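Peptidyl-tRNA hydrolase (Sulfolobus solfataricus, PDB 1XTY) catalyses the hydrolysis of peptidyl-tRNAs, such as those that may drop off the ribosome, into free tRNA and the N-acyl amino acid. Local coordinates at residues P104-E107 with N108-D111; A26-T29 with L30-I34; E44-N47 with E48-Q52; N62-D65 with E66-R70. One frame throughout, in Å; residues are numbered along the deposited sequence.

Overall arrangement
None of the four contacts closes a long loop: each spans one unbroken run, so along the chain they follow in series, without nesting or crossing. Contact 2 lies within helix 16-35, contact 3 near the C-terminal end of helix 40-51, contact 4 at the start of helix 64-76, and contact 1 where strand 97-106 passes into helix 107-114. In space three of them meet: Ile34 packs on Leu46 and on Pro104, while Trp45 and Trp49 pack against Pro104-Pro106, tying two helices to the sheet. Contacts 2 and 3 also touch the second subunit. Contact 4 stands apart, its centre about 27 Å from that of contact 3.

Contact 1. Residues P104-E107 with N108-D111; sequences PAPE and NLVD
The first turn of helix 107-114 closes where Val110 N donates to Pro106 O, 2.9 Å away, in a nearly straight bond (N-H...O angle 162°). Leu109 N lies equally near Pro106 O, but its angle makes that bond weak. The next link joins Asp111 N to Glu107 O at 2.7 Å, with the donor tilted from the carbonyl plane. Pro106 is the N-cap of this helix, and the turn follows directly on strand 97-106, which pairs with strand 2-9 through Ala105 and Lys3. The buried apolar pair is Ala105 and Val110, with Val110 CG2 3.8 Å from Ala105 CB; on a more open flank, CB of Leu109 comes to 3.9 Å from CB of Pro106. Val110 also reaches Val5 of strand 2-9, while Trp45 of helix 40-51 packs on both Ala105 and Pro106. The polar side of the turn carries an unfavourable approach. With Asp111 CG beside its own backbone N (chi1 -77°), the carboxylate folds back and brings OD2 within 2.7 Å of Glu107 O, two acceptors with no hydrogen bond between them. Asp111 OD2 also lies 4.6 Å from Glu107 OE1, whose charge is met by a salt bridge to Lys3. A lysine in place of Asp111 would remove the carboxylate from the first turn, and the positive dipole end of the helix would probably lose a favourable charge.

Contact 2. Residues A26-T29 with L30-I34; sequences AAVT and LVVSI
Leu30 O is held by two donors from the following turn, Ser33 OG at 2.6 Å and Ile34 N at 3.0 Å, while the same serine hydroxyl also lies 3.2 Å from Thr29 O across the contact. Ser33 OG gets there because chi1 of 70° sets it between the backbone N and the carbonyl carbon, folded back over the preceding turn; it approaches Leu30 O from well off the carbonyl axis, at a C=O...O angle of 120°. The backbone ladder is that of a regular alpha-helix: Leu30 N, Val31 N, Val32 N and Ser33 N each bond to the carbonyl four residues earlier. The bond from Val31 N to Ala27 O is almost straight, with an N-H...O angle of 175°. Branched side chains add cover along the helix surface. CG2 of Val32, lying beside its own backbone N, rests 3.3 Å from Val28 O and 4.1 Å from CG1 of Val28, the two isopropyl groups running alongside each other one turn apart. Leu30 CG approaches Ala26 O to 3.4 Å in a similar manner. The Thr29 hydroxyl turns back to His25 O and is also bonded to Gln54 NE2 of the second subunit. Around these turns, Ala26, Ala27 and Leu30 lie over the sheet, with Ala27 and Leu30 touching Met4 of strand 2-9; Val31 and Ile34 meet helix 40-51, and Val31 and Val32 pack on Val32 and Val31 of the second subunit.

Contact 3. Residues E44-N47 with E48-Q52; sequences EWLN and EWLHQ
Helix 40-51 is amphipathic here: Leu46 and Trp49 are buried and Trp45 is partly covered by strand 97-106, while Glu44, Asn47 and His51 lie on the solvent side. On the packed side, Leu46 CD1 meets the benzene part of the Trp49 indole, 3.8 Å from CE3, the leucine methyl coming at a slant to the ring. Trp49 is sent inward by a CG anti to its backbone N (chi1 -179°), and its NE1 is satisfied by Pro55 O. Leu46 and Trp49 both pack on Val31 of helix 16-35 and on Pro104 of strand 97-106; Trp49 and Leu50 also reach the second subunit, touching its Val28 and Val32. Leu50 is more loosely joined to Leu46, with CD1 of the former 4.3 Å from CG of the latter. Between the two sides runs Glu48. Its CG presses close on Glu44 O (3.0 Å), and its OE1 lies 3.2 Å from that oxygen, two acceptors with no bond between them. Glu48 OE1 also sits at the edge of the Trp45 ring, 4.2 Å from CD1. An alanine in place of Glu48 would take away this chain, and the indole edge at CD1 would probably be freer to shift. The exposed side relies on polar bonds: the Asn47 carbonyl is gripped twice by His51, through the backbone N at 3.1 Å and the ring nitrogen ND1 at 2.7 Å. These two donors approach Asn47 O from opposite faces of its carbonyl plane, with ND1 lying 41° out of it.

Contact 4. Residues N62-D65 with E66-R70; sequences NSLD and EIISR
With CG beside the backbone N (chi1 -60°) and the chain extended beyond it, Glu66 runs back toward Asn62 and Ser63, while Ser63 OG, at chi1 80°, sits between its backbone N and carbonyl carbon and faces Glu66 N. The cap bond from Glu66 N to Ser63 OG measures 3.2 Å, though the position of that hydroxyl is less certain; a weak bond from the same N-H to Ser63 O accompanies it. Glu66 OE1 takes a weak bond from Asn62 N at 3.2 Å, and a water joins the pair more firmly, accepting from Asn62 N and donating to Glu66 OE1 at 2.6 Å. Further along, Leu64 O receives two amides: Ile68 N at 3.1 Å nearly in line with the carbonyl, and Ile67 N from above its plane. Arg70 NH1 donates to Glu66 O at 2.7 Å, the acceptor lying in the guanidinium plane. Ile67 is buried against strands 2-9, 56-61 and 97-106. Serine as N-cap with glutamate three residues on is the sequence pattern of a capping box at the start of helix 64-76, but the reciprocal bond to Ser63 N is absent, OE1 bonding weakly to Asn62 N, and half the box is missing.

Contact 1. Residues P104-E107 with N108-D111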
ATOM      1  N   PRO A 104      -1.211  10.947   5.480  1.00 14.59           N
ATOM      2  CA  PRO A 104      -0.766  12.095   4.682  1.00 14.82           C
ATOM      3  C   PRO A 104      -0.843  13.435   5.413  1.00 15.09           C
ATOM      4  O   PRO A 104      -1.665  13.627   6.308  1.00 13.96           O
ATOM      5  CB  PRO A 104      -1.678  12.039   3.457  1.00 16.57           C
ATOM      6  CG  PRO A 104      -2.932  11.447   3.997  1.00 16.52           C
ATOM      7  CD  PRO A 104      -2.437  10.355   4.915  1.00 14.77           C
ATOM      8  N   ALA A 105       0.032  14.355   5.022  1.00 14.34           N
ATOM      9  CA  ALA A 105       0.072  15.682   5.627  1.00 13.82           C
ATOM     10  C   ALA A 105       0.947  16.595   4.764  1.00 13.46           C
ATOM     11  O   ALA A 105       1.647  16.123   3.874  1.00 13.77           O
ATOM     12  CB  ALA A 105       0.644  15.592   7.037  1.00 14.96           C
ATOM     13  N   PRO A 106       0.908  17.918   5.012  1.00 15.42           N
ATOM     14  CA  PRO A 106       1.723  18.863   4.234  1.00 15.14           C
ATOM     15  C   PRO A 106       3.157  18.347   4.138  1.00 14.15           C
ATOM     16  O   PRO A 106       3.776  18.032   5.153  1.00 14.75           O
ATOM     17  CB  PRO A 106       1.620  20.147   5.048  1.00 16.10           C
ATOM     18  CG  PRO A 106       0.220  20.080   5.565  1.00 15.77           C
ATOM     19  CD  PRO A 106       0.098  18.630   6.017  1.00 14.97           C
ATOM     20  N   GLU A 107       3.694  18.267   2.927  1.00 14.30           N
ATOM     21  CA  GLU A 107       5.038  17.727   2.762  1.00 16.15           C
ATOM     22  C   GLU A 107       6.136  18.448   3.535  1.00 15.95           C
ATOM     23  O   GLU A 107       7.105  17.820   3.960  1.00 14.96           O
ATOM     24  CB  GLU A 107       5.408  17.648   1.280  1.00 19.14           C
ATOM     25  CG  GLU A 107       5.495  18.966   0.565  1.00 24.37           C
ATOM     26  CD  GLU A 107       5.801  18.771  -0.906  1.00 28.47           C
ATOM     27  OE1 GLU A 107       6.819  18.113  -1.214  1.00 29.27           O
ATOM     28  OE2 GLU A 107       5.025  19.267  -1.748  1.00 29.93           O
ATOM     29  N   ASN A 108       6.002  19.760   3.715  1.00 15.82           N
ATOM     30  CA  ASN A 108       7.013  20.501   4.460  1.00 15.35           C
ATOM     31  C   ASN A 108       6.888  20.159   5.938  1.00 17.54           C
ATOM     32  O   ASN A 108       7.867  20.201   6.684  1.00 16.26           O
ATOM     33  CB  ASN A 108       6.839  22.006   4.241  1.00 16.06           C
ATOM     34  CG  ASN A 108       7.153  22.420   2.821  1.00 17.00           C
ATOM     35  OD1 ASN A 108       6.623  23.411   2.312  1.00 18.20           O
ATOM     36  ND2 ASN A 108       8.033  21.663   2.170  1.00 15.39           N
ATOM     37  N   LEU A 109       5.675  19.816   6.355  1.00 18.71           N
ATOM     38  CA  LEU A 109       5.442  19.451   7.742  1.00 21.28           C
ATOM     39  C   LEU A 109       6.067  18.078   7.942  1.00 21.26           C
ATOM     40  O   LEU A 109       6.771  17.842   8.919  1.00 24.62           O
ATOM     41  CB  LEU A 109       3.938  19.412   8.039  1.00 20.25           C
ATOM     42  CG  LEU A 109       3.553  19.189   9.501  1.00 21.02           C
ATOM     43  CD1 LEU A 109       4.204  20.260  10.370  1.00 21.03           C
ATOM     44  CD2 LEU A 109       2.044  19.234   9.649  1.00 18.86           C
ATOM     45  N   VAL A 110       5.830  17.180   6.993  1.00 24.32           N
ATOM     46  CA  VAL A 110       6.390  15.840   7.077  1.00 26.73           C
ATOM     47  C   VAL A 110       7.909  15.884   6.918  1.00 29.65           C
ATOM     48  O   VAL A 110       8.626  15.082   7.524  1.00 29.20           O
ATOM     49  CB  VAL A 110       5.795  14.912   5.998  1.00 27.51           C
ATOM     50  CG1 VAL A 110       6.324  13.496   6.184  1.00 28.35           C
ATOM     51  CG2 VAL A 110       4.275  14.924   6.087  1.00 26.68           C
ATOM     52  N   ASP A 111       8.403  16.822   6.111  1.00 30.99           N
ATOM     53  CA  ASP A 111       9.843  16.948   5.904  1.00 33.43           C
ATOM     54  C   ASP A 111      10.567  17.336   7.184  1.00 33.64           C
ATOM     55  O   ASP A 111      11.754  17.060   7.335  1.00 32.89           O
ATOM     56  CB  ASP A 111      10.162  17.982   4.818  1.00 35.96           C
ATOM     57  CG  ASP A 111       9.937  17.450   3.418  1.00 38.19           C
ATOM     58  OD1 ASP A 111      10.302  16.285   3.158  1.00 40.40           O
ATOM     59  OD2 ASP A 111       9.409  18.203   2.572  1.00 40.59           O
TER

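Contact 2. Residues A26-T29 with L30-I34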
ATOM      1  N   ALA A  26       1.465  -0.359   5.736  1.00 10.58           N
ATOM      2  CA  ALA A  26       1.615   0.940   6.388  1.00 10.07           C
ATOM      3  C   ALA A  26       0.610   1.947   5.840  1.00 10.04           C
ATOM      4  O   ALA A  26      -0.021   2.675   6.604  1.00 10.48           O
ATOM      5  CB  ALA A  26       3.039   1.464   6.198  1.00 12.44           C
ATOM      6  N   ALA A  27       0.449   1.982   4.518  1.00  7.94           N
ATOM      7  CA  ALA A  27      -0.472   2.925   3.892  1.00  7.75           C
ATOM      8  C   ALA A  27      -1.936   2.675   4.229  1.00  8.62           C
ATOM      9  O   ALA A  27      -2.672   3.614   4.542  1.00  9.34           O
ATOM     10  CB  ALA A  27      -0.277   2.913   2.372  1.00  9.60           C
ATOM     11  N   VAL A  28      -2.363   1.416   4.167  1.00  8.47           N
ATOM     12  CA  VAL A  28      -3.755   1.087   4.466  1.00  8.06           C
ATOM     13  C   VAL A  28      -4.095   1.361   5.929  1.00  9.59           C
ATOM     14  O   VAL A  28      -5.154   1.913   6.237  1.00 10.02           O
ATOM     15  CB  VAL A  28      -4.066  -0.386   4.126  1.00  9.89           C
ATOM     16  CG1 VAL A  28      -5.468  -0.756   4.603  1.00  9.16           C
ATOM     17  CG2 VAL A  28      -3.958  -0.596   2.619  1.00  7.88           C
ATOM     18  N   THR A  29      -3.199   0.980   6.831  1.00  9.59           N
ATOM     19  CA  THR A  29      -3.429   1.217   8.249  1.00 11.21           C
ATOM     20  C   THR A  29      -3.589   2.714   8.525  1.00 10.61           C
ATOM     21  O   THR A  29      -4.446   3.114   9.307  1.00 10.46           O
ATOM     22  CB  THR A  29      -2.283   0.622   9.094  1.00 12.69           C
ATOM     23  OG1 THR A  29      -2.318  -0.809   8.984  1.00 14.34           O
ATOM     24  CG2 THR A  29      -2.433   1.003  10.565  1.00 14.43           C
ATOM     25  N   LEU A  30      -2.772   3.543   7.882  1.00 11.23           N
ATOM     26  CA  LEU A  30      -2.871   4.989   8.064  1.00 11.32           C
ATOM     27  C   LEU A  30      -4.236   5.501   7.608  1.00 12.47           C
ATOM     28  O   LEU A  30      -4.947   6.165   8.362  1.00 13.11           O
ATOM     29  CB  LEU A  30      -1.782   5.713   7.265  1.00 11.04           C
ATOM     30  CG  LEU A  30      -0.388   5.825   7.873  1.00 14.30           C
ATOM     31  CD1 LEU A  30       0.561   6.432   6.839  1.00 12.46           C
ATOM     32  CD2 LEU A  30      -0.438   6.694   9.124  1.00 15.28           C
ATOM     33  N   VAL A  31      -4.598   5.182   6.367  1.00 10.31           N
ATOM     34  CA  VAL A  31      -5.866   5.618   5.799  1.00 10.70           C
ATOM     35  C   VAL A  31      -7.069   5.180   6.642  1.00 12.09           C
ATOM     36  O   VAL A  31      -7.955   5.990   6.937  1.00 12.27           O
ATOM     37  CB  VAL A  31      -6.001   5.108   4.339  1.00 10.44           C
ATOM     38  CG1 VAL A  31      -7.401   5.355   3.806  1.00 10.92           C
ATOM     39  CG2 VAL A  31      -4.982   5.829   3.456  1.00 10.18           C
ATOM     40  N   VAL A  32      -7.101   3.913   7.044  1.00 12.61           N
ATOM     41  CA  VAL A  32      -8.213   3.428   7.854  1.00 13.47           C
ATOM     42  C   VAL A  32      -8.253   4.084   9.240  1.00 14.38           C
ATOM     43  O   VAL A  32      -9.331   4.396   9.756  1.00 16.86           O
ATOM     44  CB  VAL A  32      -8.162   1.887   7.991  1.00 13.20           C
ATOM     45  CG1 VAL A  32      -9.233   1.404   8.968  1.00 13.77           C
ATOM     46  CG2 VAL A  32      -8.389   1.253   6.620  1.00 12.80           C
ATOM     47  N   SER A  33      -7.086   4.316   9.835  1.00 14.70           N
ATOM     48  CA  SER A  33      -7.036   4.944  11.156  1.00 16.32           C
ATOM     49  C   SER A  33      -7.562   6.385  11.093  1.00 16.49           C
ATOM     50  O   SER A  33      -8.192   6.872  12.034  1.00 17.16           O
ATOM     51  CB  SER A  33      -5.605   4.943  11.700  1.00 16.65           C
ATOM     52  OG  SER A  33      -4.782   5.841  10.977  1.00 21.45           O
ATOM     53  N   ILE A  34      -7.303   7.059   9.978  1.00 14.98           N
ATOM     54  CA  ILE A  34      -7.758   8.435   9.797  1.00 14.63           C
ATOM     55  C   ILE A  34      -9.270   8.477   9.588  1.00 15.03           C
ATOM     56  O   ILE A  34      -9.973   9.289  10.192  1.00 15.47           O
ATOM     57  CB  ILE A  34      -7.045   9.082   8.595  1.00 14.53           C
ATOM     58  CG1 ILE A  34      -5.560   9.258   8.922  1.00 14.73           C
ATOM     59  CG2 ILE A  34      -7.706  10.409   8.230  1.00 15.20           C
ATOM     60  CD1 ILE A  34      -4.717   9.672   7.736  1.00 16.26           C
TER

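Contact 3. Residues E44-N47 with E48-Q52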
ATOM      1  N   GLU A  44      -9.173  16.126   6.456  1.00 20.40           N
ATOM      2  CA  GLU A  44      -9.038  17.111   5.394  1.00 20.40           C
ATOM      3  C   GLU A  44      -7.792  16.777   4.578  1.00 18.51           C
ATOM      4  O   GLU A  44      -7.831  16.774   3.346  1.00 16.89           O
ATOM      5  CB  GLU A  44      -8.918  18.522   5.982  1.00 24.72           C
ATOM      6  CG  GLU A  44     -10.137  18.958   6.780  1.00 30.79           C
ATOM      7  CD  GLU A  44      -9.974  20.329   7.411  1.00 32.58           C
ATOM      8  OE1 GLU A  44      -8.971  20.543   8.127  1.00 35.02           O
ATOM      9  OE2 GLU A  44     -10.852  21.191   7.197  1.00 35.34           O
ATOM     10  N   TRP A  45      -6.688  16.487   5.264  1.00 14.50           N
ATOM     11  CA  TRP A  45      -5.453  16.140   4.568  1.00 14.87           C
ATOM     12  C   TRP A  45      -5.634  14.869   3.739  1.00 13.50           C
ATOM     13  O   TRP A  45      -5.103  14.766   2.635  1.00 12.57           O
ATOM     14  CB  TRP A  45      -4.299  15.916   5.551  1.00 14.00           C
ATOM     15  CG  TRP A  45      -3.830  17.150   6.266  1.00 17.25           C
ATOM     16  CD1 TRP A  45      -3.944  18.447   5.842  1.00 16.41           C
ATOM     17  CD2 TRP A  45      -3.120  17.195   7.507  1.00 15.88           C
ATOM     18  NE1 TRP A  45      -3.346  19.295   6.748  1.00 14.24           N
ATOM     19  CE2 TRP A  45      -2.833  18.552   7.778  1.00 15.93           C
ATOM     20  CE3 TRP A  45      -2.695  16.217   8.417  1.00 17.88           C
ATOM     21  CZ2 TRP A  45      -2.139  18.957   8.923  1.00 17.12           C
ATOM     22  CZ3 TRP A  45      -2.004  16.619   9.558  1.00 18.32           C
ATOM     23  CH2 TRP A  45      -1.735  17.983   9.798  1.00 18.54           C
ATOM     24  N   LEU A  46      -6.371  13.898   4.278  1.00 12.03           N
ATOM     25  CA  LEU A  46      -6.594  12.645   3.555  1.00 12.60           C
ATOM     26  C   LEU A  46      -7.371  12.891   2.260  1.00 13.35           C
ATOM     27  O   LEU A  46      -7.003  12.387   1.198  1.00 12.94           O
ATOM     28  CB  LEU A  46      -7.349  11.646   4.441  1.00 11.66           C
ATOM     29  CG  LEU A  46      -7.688  10.289   3.809  1.00  9.97           C
ATOM     30  CD1 LEU A  46      -6.410   9.556   3.429  1.00 13.11           C
ATOM     31  CD2 LEU A  46      -8.501   9.461   4.805  1.00 13.45           C
ATOM     32  N   ASN A  47      -8.442  13.673   2.344  1.00 16.13           N
ATOM     33  CA  ASN A  47      -9.238  13.976   1.158  1.00 19.78           C
ATOM     34  C   ASN A  47      -8.417  14.670   0.077  1.00 20.08           C
ATOM     35  O   ASN A  47      -8.523  14.334  -1.105  1.00 20.08           O
ATOM     36  CB  ASN A  47     -10.433  14.854   1.526  1.00 23.96           C
ATOM     37  CG  ASN A  47     -11.478  14.103   2.317  1.00 30.19           C
ATOM     38  OD1 ASN A  47     -11.933  13.032   1.904  1.00 35.07           O
ATOM     39  ND2 ASN A  47     -11.870  14.658   3.457  1.00 33.55           N
ATOM     40  N   GLU A  48      -7.604  15.642   0.478  1.00 19.51           N
ATOM     41  CA  GLU A  48      -6.761  16.370  -0.465  1.00 18.81           C
ATOM     42  C   GLU A  48      -5.729  15.430  -1.086  1.00 17.96           C
ATOM     43  O   GLU A  48      -5.440  15.503  -2.280  1.00 18.00           O
ATOM     44  CB  GLU A  48      -6.033  17.512   0.250  1.00 21.54           C
ATOM     45  CG  GLU A  48      -6.954  18.442   1.018  1.00 25.96           C
ATOM     46  CD  GLU A  48      -6.193  19.426   1.889  1.00 29.73           C
ATOM     47  OE1 GLU A  48      -6.681  19.733   2.996  1.00 31.38           O
ATOM     48  OE2 GLU A  48      -5.117  19.895   1.467  1.00 31.95           O
ATOM     49  N   TRP A  49      -5.167  14.556  -0.258  1.00 15.35           N
ATOM     50  CA  TRP A  49      -4.161  13.608  -0.713  1.00 14.42           C
ATOM     51  C   TRP A  49      -4.729  12.728  -1.820  1.00 15.77           C
ATOM     52  O   TRP A  49      -4.073  12.485  -2.831  1.00 16.07           O
ATOM     53  CB  TRP A  49      -3.709  12.747   0.463  1.00 14.54           C
ATOM     54  CG  TRP A  49      -2.659  11.738   0.136  1.00 12.65           C
ATOM     55  CD1 TRP A  49      -1.381  11.983  -0.286  1.00 11.11           C
ATOM     56  CD2 TRP A  49      -2.772  10.319   0.280  1.00 12.29           C
ATOM     57  NE1 TRP A  49      -0.690  10.800  -0.407  1.00 11.80           N
ATOM     58  CE2 TRP A  49      -1.519   9.763  -0.066  1.00 11.37           C
ATOM     59  CE3 TRP A  49      -3.812   9.461   0.671  1.00 11.07           C
ATOM     60  CZ2 TRP A  49      -1.275   8.383  -0.032  1.00 12.66           C
ATOM     61  CZ3 TRP A  49      -3.569   8.089   0.707  1.00 13.31           C
ATOM     62  CH2 TRP A  49      -2.307   7.564   0.357  1.00 12.79           C
ATOM     63  N   LEU A  50      -5.949  12.249  -1.622  1.00 14.80           N
ATOM     64  CA  LEU A  50      -6.587  11.403  -2.618  1.00 18.14           C
ATOM     65  C   LEU A  50      -6.815  12.198  -3.905  1.00 20.46           C
ATOM     66  O   LEU A  50      -6.594  11.688  -5.001  1.00 20.00           O
ATOM     67  CB  LEU A  50      -7.908  10.860  -2.071  1.00 16.35           C
ATOM     68  CG  LEU A  50      -7.757   9.893  -0.885  1.00 17.24           C
ATOM     69  CD1 LEU A  50      -9.110   9.645  -0.242  1.00 17.88           C
ATOM     70  CD2 LEU A  50      -7.132   8.582  -1.357  1.00 15.40           C
ATOM     71  N   HIS A  51      -7.240  13.452  -3.769  1.00 24.08           N
ATOM     72  CA  HIS A  51      -7.482  14.305  -4.933  1.00 26.40           C
ATOM     73  C   HIS A  51      -6.191  14.613  -5.687  1.00 26.14           C
ATOM     74  O   HIS A  51      -6.216  14.913  -6.882  1.00 27.85           O
ATOM     75  CB  HIS A  51      -8.132  15.629  -4.513  1.00 29.75           C
ATOM     76  CG  HIS A  51      -9.607  15.541  -4.283  1.00 35.33           C
ATOM     77  ND1 HIS A  51     -10.163  14.821  -3.249  1.00 37.30           N
ATOM     78  CD2 HIS A  51     -10.647  16.099  -4.952  1.00 37.37           C
ATOM     79  CE1 HIS A  51     -11.480  14.938  -3.287  1.00 39.00           C
ATOM     80  NE2 HIS A  51     -11.797  15.709  -4.313  1.00 38.86           N
ATOM     81  N   GLN A  52      -5.064  14.541  -4.986  1.00 24.01           N
ATOM     82  CA  GLN A  52      -3.768  14.829  -5.586  1.00 23.07           C
ATOM     83  C   GLN A  52      -3.071  13.605  -6.169  1.00 22.27           C
ATOM     84  O   GLN A  52      -1.928  13.691  -6.616  1.00 21.69           O
ATOM     85  CB  GLN A  52      -2.862  15.503  -4.552  1.00 24.23           C
ATOM     86  CG  GLN A  52      -3.274  16.934  -4.224  1.00 27.07           C
ATOM     87  CD  GLN A  52      -2.490  17.521  -3.064  1.00 27.24           C
ATOM     88  OE1 GLN A  52      -1.331  17.170  -2.841  1.00 29.22           O
ATOM     89  NE2 GLN A  52      -3.117  18.433  -2.331  1.00 29.63           N
TER

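Contact 4. Residues N62-D65 with E66-R70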
ATOM      1  N   ASN A  62      18.576   2.630   8.405  1.00 29.75           N
ATOM      2  CA  ASN A  62      19.256   1.371   8.683  1.00 30.99           C
ATOM      3  C   ASN A  62      19.233   0.907  10.133  1.00 30.31           C
ATOM      4  O   ASN A  62      20.087   0.120  10.546  1.00 31.22           O
ATOM      5  CB  ASN A  62      20.707   1.443   8.199  1.00 34.03           C
ATOM      6  CG  ASN A  62      21.374   2.743   8.573  1.00 37.49           C
ATOM      7  OD1 ASN A  62      21.287   3.193   9.716  1.00 39.23           O
ATOM      8  ND2 ASN A  62      22.054   3.359   7.608  1.00 39.87           N
ATOM      9  N   SER A  63      18.267   1.386  10.909  1.00 28.00           N
ATOM     10  CA  SER A  63      18.168   0.968  12.301  1.00 26.09           C
ATOM     11  C   SER A  63      16.780   1.186  12.880  1.00 23.99           C
ATOM     12  O   SER A  63      16.060   2.105  12.488  1.00 22.05           O
ATOM     13  CB  SER A  63      19.192   1.709  13.167  1.00 26.17           C
ATOM     14  OG  SER A  63      18.745   3.015  13.486  1.00 29.06           O
ATOM     15  N   LEU A  64      16.413   0.327  13.823  1.00 23.08           N
ATOM     16  CA  LEU A  64      15.120   0.424  14.474  1.00 22.26           C
ATOM     17  C   LEU A  64      15.019   1.731  15.255  1.00 21.59           C
ATOM     18  O   LEU A  64      13.965   2.359  15.285  1.00 20.21           O
ATOM     19  CB  LEU A  64      14.920  -0.759  15.423  1.00 23.75           C
ATOM     20  CG  LEU A  64      13.584  -0.802  16.169  1.00 24.45           C
ATOM     21  CD1 LEU A  64      12.441  -0.943  15.181  1.00 25.46           C
ATOM     22  CD2 LEU A  64      13.588  -1.964  17.135  1.00 27.40           C
ATOM     23  N   ASP A  65      16.117   2.145  15.884  1.00 21.07           N
ATOM     24  CA  ASP A  65      16.109   3.378  16.660  1.00 21.99           C
ATOM     25  C   ASP A  65      15.752   4.603  15.831  1.00 21.52           C
ATOM     26  O   ASP A  65      15.106   5.519  16.324  1.00 21.64           O
ATOM     27  CB  ASP A  65      17.461   3.608  17.341  1.00 23.73           C
ATOM     28  CG  ASP A  65      17.785   2.542  18.367  1.00 27.72           C
ATOM     29  OD1 ASP A  65      16.851   1.853  18.834  1.00 28.38           O
ATOM     30  OD2 ASP A  65      18.977   2.401  18.719  1.00 31.79           O
ATOM     31  N   GLU A  66      16.172   4.625  14.572  1.00 22.33           N
ATOM     32  CA  GLU A  66      15.869   5.759  13.717  1.00 23.59           C
ATOM     33  C   GLU A  66      14.380   5.808  13.381  1.00 22.65           C
ATOM     34  O   GLU A  66      13.834   6.874  13.101  1.00 24.65           O
ATOM     35  CB  GLU A  66      16.730   5.696  12.458  1.00 26.02           C
ATOM     36  CG  GLU A  66      18.213   5.734  12.807  1.00 31.88           C
ATOM     37  CD  GLU A  66      19.119   5.704  11.602  1.00 35.04           C
ATOM     38  OE1 GLU A  66      18.995   4.766  10.787  1.00 35.86           O
ATOM     39  OE2 GLU A  66      19.963   6.620  11.478  1.00 38.83           O
ATOM     40  N   ILE A  67      13.720   4.658  13.425  1.00 20.21           N
ATOM     41  CA  ILE A  67      12.290   4.618  13.156  1.00 18.87           C
ATOM     42  C   ILE A  67      11.537   5.102  14.393  1.00 17.28           C
ATOM     43  O   ILE A  67      10.584   5.869  14.286  1.00 15.81           O
ATOM     44  CB  ILE A  67      11.831   3.190  12.755  1.00 20.19           C
ATOM     45  CG1 ILE A  67      12.045   3.005  11.245  1.00 22.82           C
ATOM     46  CG2 ILE A  67      10.371   2.958  13.148  1.00 19.80           C
ATOM     47  CD1 ILE A  67      11.426   1.761  10.661  1.00 24.33           C
ATOM     48  N   ILE A  68      11.978   4.668  15.571  1.00 17.09           N
ATOM     49  CA  ILE A  68      11.334   5.075  16.817  1.00 16.28           C
ATOM     50  C   ILE A  68      11.486   6.584  16.986  1.00 15.69           C
ATOM     51  O   ILE A  68      10.563   7.278  17.418  1.00 13.35           O
ATOM     52  CB  ILE A  68      11.977   4.366  18.038  1.00 17.27           C
ATOM     53  CG1 ILE A  68      11.861   2.848  17.887  1.00 18.53           C
ATOM     54  CG2 ILE A  68      11.316   4.847  19.330  1.00 16.21           C
ATOM     55  CD1 ILE A  68      10.436   2.328  17.836  1.00 21.09           C
ATOM     56  N   SER A  69      12.665   7.086  16.643  1.00 16.62           N
ATOM     57  CA  SER A  69      12.944   8.508  16.749  1.00 18.54           C
ATOM     58  C   SER A  69      11.945   9.317  15.931  1.00 18.42           C
ATOM     59  O   SER A  69      11.409  10.318  16.400  1.00 19.46           O
ATOM     60  CB  SER A  69      14.362   8.802  16.259  1.00 20.35           C
ATOM     61  OG  SER A  69      14.589  10.198  16.186  1.00 27.46           O
ATOM     62  N   ARG A  70      11.684   8.870  14.708  1.00 19.05           N
ATOM     63  CA  ARG A  70      10.764   9.579  13.835  1.00 18.21           C
ATOM     64  C   ARG A  70       9.296   9.382  14.190  1.00 17.17           C
ATOM     65  O   ARG A  70       8.473  10.258  13.937  1.00 17.44           O
ATOM     66  CB  ARG A  70      11.056   9.206  12.384  1.00 21.45           C
ATOM     67  CG  ARG A  70      12.440   9.698  11.973  1.00 25.76           C
ATOM     68  CD  ARG A  70      12.795   9.413  10.534  1.00 30.04           C
ATOM     69  NE  ARG A  70      14.095   9.993  10.197  1.00 34.63           N
ATOM     70  CZ  ARG A  70      15.241   9.661  10.788  1.00 36.57           C
ATOM     71  NH1 ARG A  70      15.259   8.746  11.748  1.00 38.24           N
ATOM     72  NH2 ARG A  70      16.370  10.253  10.424  1.00 39.61           N
TER
HETATM   73  O   HOH W   1      19.570   5.446   8.391  1.00 49.54           O